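Local coordinates for leucine aminopeptidase (Fimbriiglobus ruber, PDB 7D1B), which probably catalyses, as a zinc-dependent glutaminyl cyclase of the M28 peptidase family, the cyclisation of N-terminal glutamine to pyroglutamate, at residues Arg121-Val127 and Asn176-Val182; Phe85-Ala90 and Ile114-Phe118; Gly251-Val256 and Ile295-Asp299; Val230-Leu234 and Leu284-Ile288. The contacts are given in a common frame with arbitrary orientation. Residue numbers count along the deposited sequence, not the author numbering.

Contact 1 (Arg121-Val127 and Asn176-Val182)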
loop_
_atom_site.group_PDB
_atom_site.type_symbol
_atom_site.label_atom_id
_atom_site.label_comp_id
_atom_site.label_asym_id
_atom_site.label_seq_id
_atom_site.Cartn_x
_atom_site.Cartn_y
_atom_site.Cartn_z
ATOM N N ARG A 121 16.794 9.829 -11.801
ATOM C CA ARG A 121 15.639 10.727 -11.817
ATOM C C ARG A 121 15.705 11.678 -10.625
ATOM O O ARG A 121 15.983 11.253 -9.499
ATOM C CB ARG A 121 14.330 9.934 -11.710
ATOM C CG ARG A 121 14.042 9.007 -12.900
ATOM C CD ARG A 121 13.668 9.794 -14.147
ATOM N NE ARG A 121 13.201 8.946 -15.252
ATOM C CZ ARG A 121 14.009 8.353 -16.123
ATOM N NH1 ARG A 121 15.330 8.523 -16.061
ATOM N NH2 ARG A 121 13.485 7.628 -17.090
ATOM N N LYS A 122 15.435 12.965 -10.870
ATOM C CA LYS A 122 15.440 13.949 -9.790
ATOM C C LYS A 122 14.124 14.027 -9.029
ATOM O O LYS A 122 14.110 14.537 -7.904
ATOM C CB LYS A 122 15.825 15.324 -10.333
ATOM C CG LYS A 122 17.255 15.366 -10.827
ATOM C CD LYS A 122 17.648 16.741 -11.321
ATOM C CE LYS A 122 19.038 16.725 -11.958
ATOM N NZ LYS A 122 19.458 18.073 -12.394
ATOM N N ALA A 123 13.028 13.551 -9.604
ATOM C CA ALA A 123 11.749 13.463 -8.909
ATOM C C ALA A 123 11.359 12.000 -8.860
ATOM O O ALA A 123 11.510 11.293 -9.862
ATOM C CB ALA A 123 10.671 14.242 -9.661
ATOM N N ARG A 124 10.842 11.555 -7.714
ATOM C CA ARG A 124 10.414 10.179 -7.538
ATOM C C ARG A 124 9.011 10.137 -6.959
ATOM O O ARG A 124 8.641 10.968 -6.121
ATOM C CB ARG A 124 11.360 9.405 -6.611
ATOM C CG ARG A 124 12.818 9.432 -7.045
ATOM C CD ARG A 124 13.723 8.453 -6.251
ATOM N NE ARG A 124 13.414 7.070 -6.587
ATOM C CZ ARG A 124 13.734 6.486 -7.741
ATOM N NH1 ARG A 124 14.454 7.137 -8.652
ATOM N NH2 ARG A 124 13.314 5.246 -7.980
ATOM N N LEU A 125 8.232 9.162 -7.421
ATOM C CA LEU A 125 6.931 8.826 -6.872
ATOM C C LEU A 125 7.044 7.569 -6.035
ATOM O O LEU A 125 7.885 6.705 -6.291
ATOM C CB LEU A 125 5.918 8.585 -7.985
ATOM C CG LEU A 125 5.611 9.747 -8.921
ATOM C CD1 LEU A 125 4.550 9.321 -9.927
ATOM C CD2 LEU A 125 5.168 10.995 -8.169
ATOM N N ILE A 126 6.116 7.435 -5.094
ATOM C CA ILE A 126 5.977 6.240 -4.276
ATOM C C ILE A 126 4.639 5.574 -4.568
ATOM O O ILE A 126 3.601 6.244 -4.602
ATOM C CB ILE A 126 6.050 6.606 -2.779
ATOM C CG1 ILE A 126 7.455 7.106 -2.419
ATOM C CG2 ILE A 126 5.605 5.427 -1.915
ATOM C CD1 ILE A 126 7.498 7.870 -1.125
ATOM N N VAL A 127 4.662 4.252 -4.728
ATOM C CA VAL A 127 3.477 3.407 -4.611
ATOM C C VAL A 127 3.723 2.586 -3.365
ATOM O O VAL A 127 4.765 1.927 -3.262
ATOM C CB VAL A 127 3.299 2.500 -5.846
ATOM C CG1 VAL A 127 2.121 1.559 -5.623
ATOM C CG2 VAL A 127 3.132 3.326 -7.121
ATOM N N ASN A 176 9.023 9.803 -16.621
ATOM C CA ASN A 176 9.902 10.930 -16.341
ATOM C C ASN A 176 10.258 11.058 -14.868
ATOM O O ASN A 176 11.000 11.983 -14.504
ATOM C CB ASN A 176 9.248 12.216 -16.841
ATOM C CG ASN A 176 9.008 12.174 -18.330
ATOM O OD1 ASN A 176 9.851 11.674 -19.089
ATOM N ND2 ASN A 176 7.855 12.656 -18.761
ATOM N N VAL A 177 9.774 10.147 -14.038
ATOM C CA VAL A 177 10.013 10.142 -12.600
ATOM C C VAL A 177 10.525 8.775 -12.171
ATOM O O VAL A 177 10.249 7.752 -12.801
ATOM C CB VAL A 177 8.733 10.514 -11.820
ATOM C CG1 VAL A 177 8.363 11.971 -12.075
ATOM C CG2 VAL A 177 7.579 9.579 -12.163
ATOM N N GLY A 178 11.256 8.745 -11.067
ATOM C CA GLY A 178 11.529 7.476 -10.428
ATOM C C GLY A 178 10.262 6.908 -9.825
ATOM O O GLY A 178 9.314 7.646 -9.535
ATOM N N VAL A 179 10.235 5.586 -9.623
ATOM C CA VAL A 179 9.101 4.961 -8.935
ATOM C C VAL A 179 9.647 4.005 -7.893
ATOM O O VAL A 179 10.367 3.061 -8.234
ATOM C CB VAL A 179 8.152 4.228 -9.901
ATOM C CG1 VAL A 179 6.995 3.591 -9.117
ATOM C CG2 VAL A 179 7.606 5.183 -10.939
ATOM N N ASP A 180 9.293 4.239 -6.627
ATOM C CA ASP A 180 9.653 3.345 -5.534
ATOM C C ASP A 180 8.399 2.650 -5.025
ATOM O O ASP A 180 7.424 3.319 -4.649
ATOM C CB ASP A 180 10.326 4.110 -4.395
ATOM C CG ASP A 180 11.673 4.630 -4.809
ATOM O OD1 ASP A 180 12.325 3.960 -5.635
ATOM O OD2 ASP A 180 12.088 5.708 -4.349
ATOM N N PHE A 181 8.413 1.317 -5.051
ATOM C CA PHE A 181 7.403 0.519 -4.370
ATOM C C PHE A 181 7.876 0.389 -2.927
ATOM O O PHE A 181 8.978 -0.125 -2.681
ATOM C CB PHE A 181 7.337 -0.879 -4.982
ATOM C CG PHE A 181 6.752 -0.957 -6.377
ATOM C CD1 PHE A 181 6.294 0.163 -7.078
ATOM C CD2 PHE A 181 6.649 -2.206 -6.994
ATOM C CE1 PHE A 181 5.736 0.029 -8.371
ATOM C CE2 PHE A 181 6.094 -2.336 -8.268
ATOM C CZ PHE A 181 5.638 -1.232 -8.954
ATOM N N VAL A 182 7.088 0.877 -1.980
ATOM C CA VAL A 182 7.495 0.875 -0.581
ATOM C C VAL A 182 6.488 0.038 0.200
ATOM O O VAL A 182 5.278 0.317 0.175
ATOM C CB VAL A 182 7.610 2.300 -0.009
ATOM C CG1 VAL A 182 8.045 2.251 1.454
ATOM C CG2 VAL A 182 8.577 3.143 -0.864
HETATM O O HOH W 1 12.642 13.226 -12.572
#
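Arg121 opens the first segment outside the sheet, laying its side chain over the start of the second: CG lies 3.3 Å from Gly178 N, and the guanidinium reaches on to Ser175. From Ala123 the chains form a parallel ladder. A water joins Ala123 N (3.0 Å) to Asn176 O (2.8 Å), and Ala123 O accepts Gly178 N at 2.8 Å. On one face, Arg124 grips Asp180 side-on in a bidentate salt bridge, NE to OD2 and NH2 to OD1, both 2.9 Å; a CB on Gly178 would collide with Arg124 NH1. Trp117 and Ser116 add further polar partners. Leu125 turns to the other face, its CD1 touching Val177 CG2 at 3.8 Å, while its N and O bind Gly178 O (2.8 Å) and Asp180 N (2.9 Å). Ile126, on the salt-bridge face, meets Val182, CG2 to CG2 at 3.9 Å. Val127 shares the face of Leu125, its CB 4.0 Å from Phe181 CD1; its N and O bind Asp180 O and Val182 N, each at 2.9 Å. The pair is a beta-alpha-beta unit linked through helix 153-167, flanked in the sheet by strands 108-117 and 225-232, with helix 320-336 covering Leu125, Val127 and Val179.

Contact 2 (Phe85-Ala90 and Ile114-Phe118)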
loop_
_atom_site.group_PDB
_atom_site.type_symbol
_atom_site.label_atom_id
_atom_site.label_comp_id
_atom_site.label_asym_id
_atom_site.label_seq_id
_atom_site.Cartn_x
_atom_site.Cartn_y
_atom_site.Cartn_z
ATOM N N PHE A 85 10.868 -9.091 -7.017
ATOM C CA PHE A 85 11.181 -7.763 -7.529
ATOM C C PHE A 85 12.551 -7.732 -8.194
ATOM O O PHE A 85 12.714 -7.146 -9.272
ATOM C CB PHE A 85 11.098 -6.723 -6.411
ATOM C CG PHE A 85 9.700 -6.469 -5.877
ATOM C CD1 PHE A 85 8.611 -6.337 -6.738
ATOM C CD2 PHE A 85 9.486 -6.353 -4.507
ATOM C CE1 PHE A 85 7.340 -6.068 -6.234
ATOM C CE2 PHE A 85 8.219 -6.097 -4.014
ATOM C CZ PHE A 85 7.159 -5.955 -4.875
ATOM N N GLU A 86 13.558 -8.345 -7.566
ATOM C CA GLU A 86 14.889 -8.358 -8.167
ATOM C C GLU A 86 14.883 -9.103 -9.491
ATOM O O GLU A 86 15.557 -8.690 -10.448
ATOM C CB GLU A 86 15.896 -8.994 -7.211
ATOM C CG GLU A 86 16.255 -8.097 -6.029
ATOM C CD GLU A 86 17.262 -8.716 -5.080
ATOM O OE1 GLU A 86 17.448 -9.952 -5.085
ATOM O OE2 GLU A 86 17.879 -7.946 -4.329
ATOM N N GLY A 87 14.115 -10.191 -9.575
ATOM C CA GLY A 87 14.079 -10.954 -10.801
ATOM C C GLY A 87 13.439 -10.207 -11.943
ATOM O O GLY A 87 13.600 -10.609 -13.097
ATOM N N LEU A 88 12.707 -9.134 -11.644
ATOM C CA LEU A 88 12.056 -8.332 -12.673
ATOM C C LEU A 88 12.735 -6.987 -12.891
ATOM O O LEU A 88 12.248 -6.175 -13.687
ATOM C CB LEU A 88 10.561 -8.206 -12.364
ATOM C CG LEU A 88 9.834 -9.547 -12.560
ATOM C CD1 LEU A 88 8.480 -9.548 -11.881
ATOM C CD2 LEU A 88 9.683 -9.856 -14.051
ATOM N N GLY A 89 13.875 -6.749 -12.240
ATOM C CA GLY A 89 14.717 -5.607 -12.531
ATOM C C GLY A 89 14.772 -4.543 -11.460
ATOM O O GLY A 89 15.497 -3.566 -11.649
ATOM N N ALA A 90 14.044 -4.673 -10.350
ATOM C CA ALA A 90 14.077 -3.624 -9.337
ATOM C C ALA A 90 15.306 -3.777 -8.452
ATOM O O ALA A 90 15.794 -4.887 -8.219
ATOM C CB ALA A 90 12.842 -3.713 -8.448
ATOM N N ILE A 114 11.901 -1.623 0.023
ATOM C CA ILE A 114 11.773 -0.661 -1.063
ATOM C C ILE A 114 12.263 -1.338 -2.330
ATOM O O ILE A 114 13.403 -1.805 -2.383
ATOM C CB ILE A 114 12.573 0.620 -0.795
ATOM C CG1 ILE A 114 12.152 1.262 0.531
ATOM C CG2 ILE A 114 12.419 1.601 -1.973
ATOM C CD1 ILE A 114 13.140 2.302 1.039
ATOM N N ALA A 115 11.415 -1.383 -3.351
ATOM C CA ALA A 115 11.789 -1.880 -4.677
ATOM C C ALA A 115 11.781 -0.684 -5.622
ATOM O O ALA A 115 10.725 -0.108 -5.886
ATOM C CB ALA A 115 10.834 -2.969 -5.151
ATOM N N SER A 116 12.962 -0.302 -6.106
ATOM C CA SER A 116 13.150 0.949 -6.824
ATOM C C SER A 116 13.302 0.698 -8.311
ATOM O O SER A 116 14.053 -0.193 -8.736
ATOM C CB SER A 116 14.398 1.678 -6.319
ATOM O OG SER A 116 14.250 2.185 -5.022
ATOM N N TRP A 117 12.645 1.557 -9.081
ATOM C CA TRP A 117 12.677 1.572 -10.535
ATOM C C TRP A 117 13.128 2.951 -11.004
ATOM O O TRP A 117 12.705 3.982 -10.460
ATOM C CB TRP A 117 11.255 1.331 -11.091
ATOM C CG TRP A 117 10.543 0.133 -10.520
ATOM C CD1 TRP A 117 9.649 0.136 -9.491
ATOM C CD2 TRP A 117 10.687 -1.237 -10.923
ATOM N NE1 TRP A 117 9.197 -1.139 -9.242
ATOM C CE2 TRP A 117 9.821 -2.004 -10.110
ATOM C CE3 TRP A 117 11.454 -1.890 -11.907
ATOM C CZ2 TRP A 117 9.682 -3.387 -10.257
ATOM C CZ3 TRP A 117 11.326 -3.269 -12.036
ATOM C CH2 TRP A 117 10.443 -4.004 -11.220
ATOM N N PHE A 118 13.964 2.964 -12.040
ATOM C CA PHE A 118 14.393 4.177 -12.744
ATOM C C PHE A 118 15.236 5.060 -11.822
ATOM O O PHE A 118 14.782 6.109 -11.352
ATOM C CB PHE A 118 13.214 4.963 -13.350
ATOM C CG PHE A 118 12.075 4.098 -13.862
ATOM C CD1 PHE A 118 12.293 2.999 -14.713
ATOM C CD2 PHE A 118 10.775 4.371 -13.456
ATOM C CE1 PHE A 118 11.228 2.205 -15.136
ATOM C CE2 PHE A 118 9.701 3.581 -13.899
ATOM C CZ PHE A 118 9.936 2.507 -14.741
HETATM O O HOH W 2 15.662 -0.934 -10.868
#
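Two small methyl groups and two aromatic rings fit together here, each segment contributing one of each. The Ala90 methyl is the bump that presses on the flat of Trp117: its CB stands 3.6 Å from the centroid of the six-membered ring, almost on the ring normal, in a CH-pi contact. In the converse sense, the Ala115 CB sits over the Phe85 ring, 4.0 Å from its centroid. Between them the two methyls touch, Ala90 CB to Ala115 CB at 3.9 Å. The far rim of the indole points edge-on at Leu88 O in the turn at the helix end, where Trp117 CZ3 comes within 3.5 Å of both Leu88 O and Ala90 N. Trp117 CH2 lies 4.4 Å from Leu88 CB. Farther out a water spans the backbones, donating to Gly89 O and Ser116 O at 2.8 Å each. The turn is a Schellman motif: Gly89, with positive phi, is its C-prime residue, with Ala90 N bonded to Phe85 O (3.0 Å) and Gly89 N to Glu86 O (3.1 Å). It ends helix 72-87 and delivers the chain into strand 91-99, the antiparallel neighbour of strand 108-117, a Schellman-capped helix-to-strand connection packed on the sheet of this alpha/beta fold.

Contact 3 (Gly251-Val256 and Ile295-Asp299)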
loop_
_atom_site.group_PDB
_atom_site.type_symbol
_atom_site.label_atom_id
_atom_site.label_comp_id
_atom_site.label_asym_id
_atom_site.label_seq_id
_atom_site.Cartn_x
_atom_site.Cartn_y
_atom_site.Cartn_z
ATOM N N GLY A 251 -3.961 17.041 2.020
ATOM C CA GLY A 251 -2.529 16.962 1.822
ATOM C C GLY A 251 -2.104 16.947 0.375
ATOM O O GLY A 251 -0.967 17.325 0.077
ATOM N N ALA A 252 -2.985 16.531 -0.534
ATOM C CA ALA A 252 -2.537 16.250 -1.895
ATOM C C ALA A 252 -3.625 16.549 -2.922
ATOM O O ALA A 252 -3.980 15.677 -3.727
ATOM C CB ALA A 252 -2.096 14.791 -1.978
ATOM N N PRO A 253 -4.152 17.783 -2.968
ATOM C CA PRO A 253 -5.260 18.063 -3.897
ATOM C C PRO A 253 -4.935 17.786 -5.349
ATOM O O PRO A 253 -5.787 17.241 -6.065
ATOM C CB PRO A 253 -5.572 19.544 -3.645
ATOM C CG PRO A 253 -4.343 20.099 -2.950
ATOM C CD PRO A 253 -3.758 18.958 -2.173
ATOM N N ASN A 254 -3.743 18.158 -5.825
ATOM C CA ASN A 254 -3.449 17.913 -7.236
ATOM C C ASN A 254 -3.218 16.443 -7.529
ATOM O O ASN A 254 -3.508 15.986 -8.644
ATOM C CB ASN A 254 -2.269 18.745 -7.737
ATOM C CG ASN A 254 -2.003 18.486 -9.262
ATOM O OD1 ASN A 254 -2.814 18.872 -10.101
ATOM N ND2 ASN A 254 -0.918 17.783 -9.599
ATOM N N LEU A 255 -2.673 15.696 -6.562
ATOM C CA LEU A 255 -2.508 14.259 -6.742
ATOM C C LEU A 255 -3.871 13.585 -6.851
ATOM O O LEU A 255 -4.088 12.756 -7.741
ATOM C CB LEU A 255 -1.665 13.698 -5.590
ATOM C CG LEU A 255 -0.831 12.451 -5.871
ATOM C CD1 LEU A 255 -0.028 12.131 -4.628
ATOM C CD2 LEU A 255 -1.599 11.252 -6.339
ATOM N N VAL A 256 -4.805 13.936 -5.958
ATOM C CA VAL A 256 -6.158 13.405 -6.080
ATOM C C VAL A 256 -6.719 13.713 -7.463
ATOM O O VAL A 256 -7.272 12.837 -8.146
ATOM C CB VAL A 256 -7.073 13.953 -4.968
ATOM C CG1 VAL A 256 -8.502 13.474 -5.191
ATOM C CG2 VAL A 256 -6.598 13.519 -3.587
ATOM N N ILE A 295 5.498 15.076 1.634
ATOM C CA ILE A 295 5.249 14.305 0.421
ATOM C C ILE A 295 3.736 14.235 0.236
ATOM O O ILE A 295 3.061 13.560 1.031
ATOM C CB ILE A 295 5.836 12.889 0.520
ATOM C CG1 ILE A 295 7.332 12.912 0.883
ATOM C CG2 ILE A 295 5.554 12.123 -0.775
ATOM C CD1 ILE A 295 7.872 11.541 1.264
ATOM N N PRO A 296 3.163 14.885 -0.779
ATOM C CA PRO A 296 1.714 14.746 -0.992
ATOM C C PRO A 296 1.372 13.272 -1.140
ATOM O O PRO A 296 1.981 12.564 -1.946
ATOM C CB PRO A 296 1.476 15.521 -2.290
ATOM C CG PRO A 296 2.646 16.481 -2.412
ATOM C CD PRO A 296 3.807 15.740 -1.795
ATOM N N ALA A 297 0.419 12.795 -0.333
ATOM C CA ALA A 297 0.162 11.361 -0.258
ATOM C C ALA A 297 -1.333 11.097 -0.140
ATOM O O ALA A 297 -2.019 11.644 0.738
ATOM C CB ALA A 297 0.917 10.710 0.903
ATOM N N VAL A 298 -1.822 10.231 -1.027
ATOM C CA VAL A 298 -3.241 9.894 -1.125
ATOM C C VAL A 298 -3.441 8.443 -0.733
ATOM O O VAL A 298 -2.701 7.563 -1.184
ATOM C CB VAL A 298 -3.743 10.133 -2.562
ATOM C CG1 VAL A 298 -5.130 9.546 -2.780
ATOM C CG2 VAL A 298 -3.677 11.604 -2.890
ATOM N N ASP A 299 -4.492 8.195 0.050
ATOM C CA ASP A 299 -4.919 6.846 0.412
ATOM C C ASP A 299 -6.009 6.408 -0.557
ATOM O O ASP A 299 -7.077 7.028 -0.618
ATOM C CB ASP A 299 -5.430 6.851 1.853
ATOM C CG ASP A 299 -5.500 5.472 2.475
ATOM O OD1 ASP A 299 -5.206 4.452 1.811
ATOM O OD2 ASP A 299 -5.841 5.443 3.694
#
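Val298, in the t rotamer, places its CG2 at the centre of this apolar contact: the methyl lies 3.7 Å from Ala252 CB, 4.0 Å from Leu255 CB and 3.6 Å from Val256 CG2, the last residue also being t. Leu255 is stretched out, with chi1 at -152° and chi2 at 177°, which carries its CD1 past Val298 to lie 3.4 Å from Pro296 O and 4.4 Å from Pro296 CB. The proline ring, C-gamma exo, turns its CB to Ala252 CB at 3.7 Å. Ala252 is the N-cap residue between helices 246-251 and 253-266; its O accepts Val256 N at 2.9 Å, while its short side chain lets the helix start come close to the strand. Strand 297-300 is the outermost of the sheet at this end. Its backbone pairs with strand 225-232, Val298 also packs on Leu259 and Trp260 farther along helix 253-266, and Ala297, pointing away from that helix, meets Leu290 of helix 287-292.

Contact 4 (Val230-Leu234 and Leu284-Ile288)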
loop_
_atom_site.group_PDB
_atom_site.type_symbol
_atom_site.label_atom_id
_atom_site.label_comp_id
_atom_site.label_asym_id
_atom_site.label_seq_id
_atom_site.Cartn_x
_atom_site.Cartn_y
_atom_site.Cartn_z
ATOM N N VAL A 230 1.149 7.299 -3.470
ATOM C CA VAL A 230 -0.163 6.663 -3.412
ATOM C C VAL A 230 -0.057 5.447 -2.519
ATOM O O VAL A 230 0.749 4.550 -2.792
ATOM C CB VAL A 230 -0.706 6.293 -4.805
ATOM C CG1 VAL A 230 -1.984 5.498 -4.642
ATOM C CG2 VAL A 230 -0.946 7.547 -5.626
ATOM N N LEU A 231 -0.862 5.430 -1.459
ATOM C CA LEU A 231 -1.007 4.295 -0.562
ATOM C C LEU A 231 -2.204 3.472 -1.010
ATOM O O LEU A 231 -3.277 4.017 -1.277
ATOM C CB LEU A 231 -1.232 4.810 0.861
ATOM C CG LEU A 231 -1.585 3.735 1.882
ATOM C CD1 LEU A 231 -0.412 2.771 2.108
ATOM C CD2 LEU A 231 -2.000 4.369 3.198
ATOM N N LEU A 232 -2.006 2.171 -1.111
ATOM C CA LEU A 232 -3.075 1.237 -1.460
ATOM C C LEU A 232 -3.527 0.540 -0.185
ATOM O O LEU A 232 -2.710 -0.101 0.472
ATOM C CB LEU A 232 -2.505 0.182 -2.397
ATOM C CG LEU A 232 -1.963 0.715 -3.725
ATOM C CD1 LEU A 232 -1.218 -0.409 -4.452
ATOM C CD2 LEU A 232 -3.085 1.313 -4.575
ATOM N N ASP A 233 -4.815 0.627 0.152
ATOM C CA ASP A 233 -5.297 -0.056 1.352
ATOM C C ASP A 233 -6.785 -0.374 1.185
ATOM O O ASP A 233 -7.560 0.529 0.857
ATOM C CB ASP A 233 -5.120 0.879 2.557
ATOM C CG ASP A 233 -5.129 0.137 3.896
ATOM O OD1 ASP A 233 -5.217 -1.122 3.918
ATOM O OD2 ASP A 233 -5.041 0.801 4.970
ATOM N N LEU A 234 -7.200 -1.620 1.401
ATOM C CA LEU A 234 -8.617 -1.983 1.342
ATOM C C LEU A 234 -9.243 -1.539 0.020
ATOM O O LEU A 234 -10.283 -0.871 -0.006
ATOM C CB LEU A 234 -9.412 -1.438 2.530
ATOM C CG LEU A 234 -8.823 -1.613 3.916
ATOM C CD1 LEU A 234 -9.728 -0.925 4.926
ATOM C CD2 LEU A 234 -8.656 -3.056 4.273
ATOM N N LEU A 284 -7.016 7.694 9.384
ATOM C CA LEU A 284 -5.597 7.609 9.705
ATOM C C LEU A 284 -5.015 6.377 9.024
ATOM O O LEU A 284 -5.590 5.284 9.096
ATOM C CB LEU A 284 -5.410 7.506 11.216
ATOM C CG LEU A 284 -5.860 8.741 12.001
ATOM C CD1 LEU A 284 -5.788 8.444 13.483
ATOM C CD2 LEU A 284 -5.000 9.947 11.624
ATOM N N ASP A 285 -3.868 6.540 8.375
ATOM C CA ASP A 285 -3.277 5.428 7.649
ATOM C C ASP A 285 -1.802 5.760 7.418
ATOM O O ASP A 285 -1.278 6.771 7.910
ATOM C CB ASP A 285 -4.063 5.176 6.357
ATOM C CG ASP A 285 -4.061 3.737 5.924
ATOM O OD1 ASP A 285 -3.213 2.947 6.382
ATOM O OD2 ASP A 285 -4.923 3.376 5.073
ATOM N N ASP A 286 -1.118 4.899 6.663
ATOM C CA ASP A 286 0.306 5.078 6.416
ATOM C C ASP A 286 0.633 6.341 5.631
ATOM O O ASP A 286 1.808 6.723 5.591
ATOM C CB ASP A 286 0.867 3.846 5.699
ATOM C CG ASP A 286 1.151 2.679 6.634
ATOM O OD1 ASP A 286 1.732 2.895 7.730
ATOM O OD2 ASP A 286 0.853 1.534 6.239
ATOM N N HIS A 287 -0.352 6.988 4.990
ATOM C CA HIS A 287 -0.070 8.204 4.231
ATOM C C HIS A 287 0.078 9.434 5.119
ATOM O O HIS A 287 0.581 10.458 4.655
ATOM C CB HIS A 287 -1.144 8.442 3.176
ATOM C CG HIS A 287 -2.497 8.707 3.747
ATOM N ND1 HIS A 287 -3.037 7.971 4.788
ATOM C CD2 HIS A 287 -3.421 9.636 3.406
ATOM C CE1 HIS A 287 -4.246 8.444 5.054
ATOM N NE2 HIS A 287 -4.507 9.443 4.221
ATOM N N ILE A 288 -0.335 9.357 6.388
ATOM C CA ILE A 288 -0.234 10.520 7.271
ATOM C C ILE A 288 1.222 10.919 7.465
ATOM O O ILE A 288 1.585 12.087 7.331
ATOM C CB ILE A 288 -0.907 10.224 8.621
ATOM C CG1 ILE A 288 -2.388 9.875 8.426
ATOM C CG2 ILE A 288 -0.693 11.382 9.607
ATOM C CD1 ILE A 288 -3.222 11.013 7.929
#
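Apolar packing in this contact rests on one side chain. Leu231, with chi1 at 172° and chi2 at 66°, pushes CD2 into the bend of residues 285-287, where it lies 3.5 Å from Asp285 CG, 3.8 Å from Asp286 CB, 3.6 Å from His287 N and 4.1 Å from His287 ND1. The methyl thus covers a strongly polar turn. Within that turn, hydrogen bonds fix the shape: Asp286 N donates to Asp285 OD1 at 2.9 Å and Ile288 N to Asp285 O at 3.1 Å, leading into helix 287-292. The polar ends of Asp286 and His287 are held elsewhere, by Ser208 and Glu245. The remaining interaction is between acids. Asp233 OD2 and Asp285 OD2 stand only 2.6 Å apart, and Asp285 OD2 is equally near Asp299 OD2, also at 2.6 Å. At its other oxygen, Asp233 lies close to Asp155, a ligand of the zinc ion, which is itself about 6 Å from the Asp233 side chain. Carboxylates do not normally crowd so closely if all are charged, so one acid of each 2.6 Å pair probably holds a proton and donates it to the other. The row Asp299, Asp285, Asp233 and Asp155, which ends at a zinc ligand, is consistent with the carboxylic-acid hydrogen-bond network reported to confer glutaminyl cyclase activity on M28 family enzymes.

Overall arrangement
From the N terminus, contact 2 comes first, closing a loop over the antiparallel strands 91-99 and 108-117. Contact 1 follows in series, bringing strand 178-184 back beside strand 123-130 after helix 153-167; it meets contact 2 directly, Phe181 O lying 2.8 Å from Ala115 N. Contact 4 then opens on strand 225-232, which joins contact 1 where Ile126 O lies 2.9 Å from Val230 N. Before contact 4 closes at helix 287-292, contact 3 opens at helix 253-266, and it closes afterwards on strand 297-300, so the two cross. All four reach the same mixed sheet, from its 91-99 side to its 297-300 edge, with contact 4 nearest the zinc.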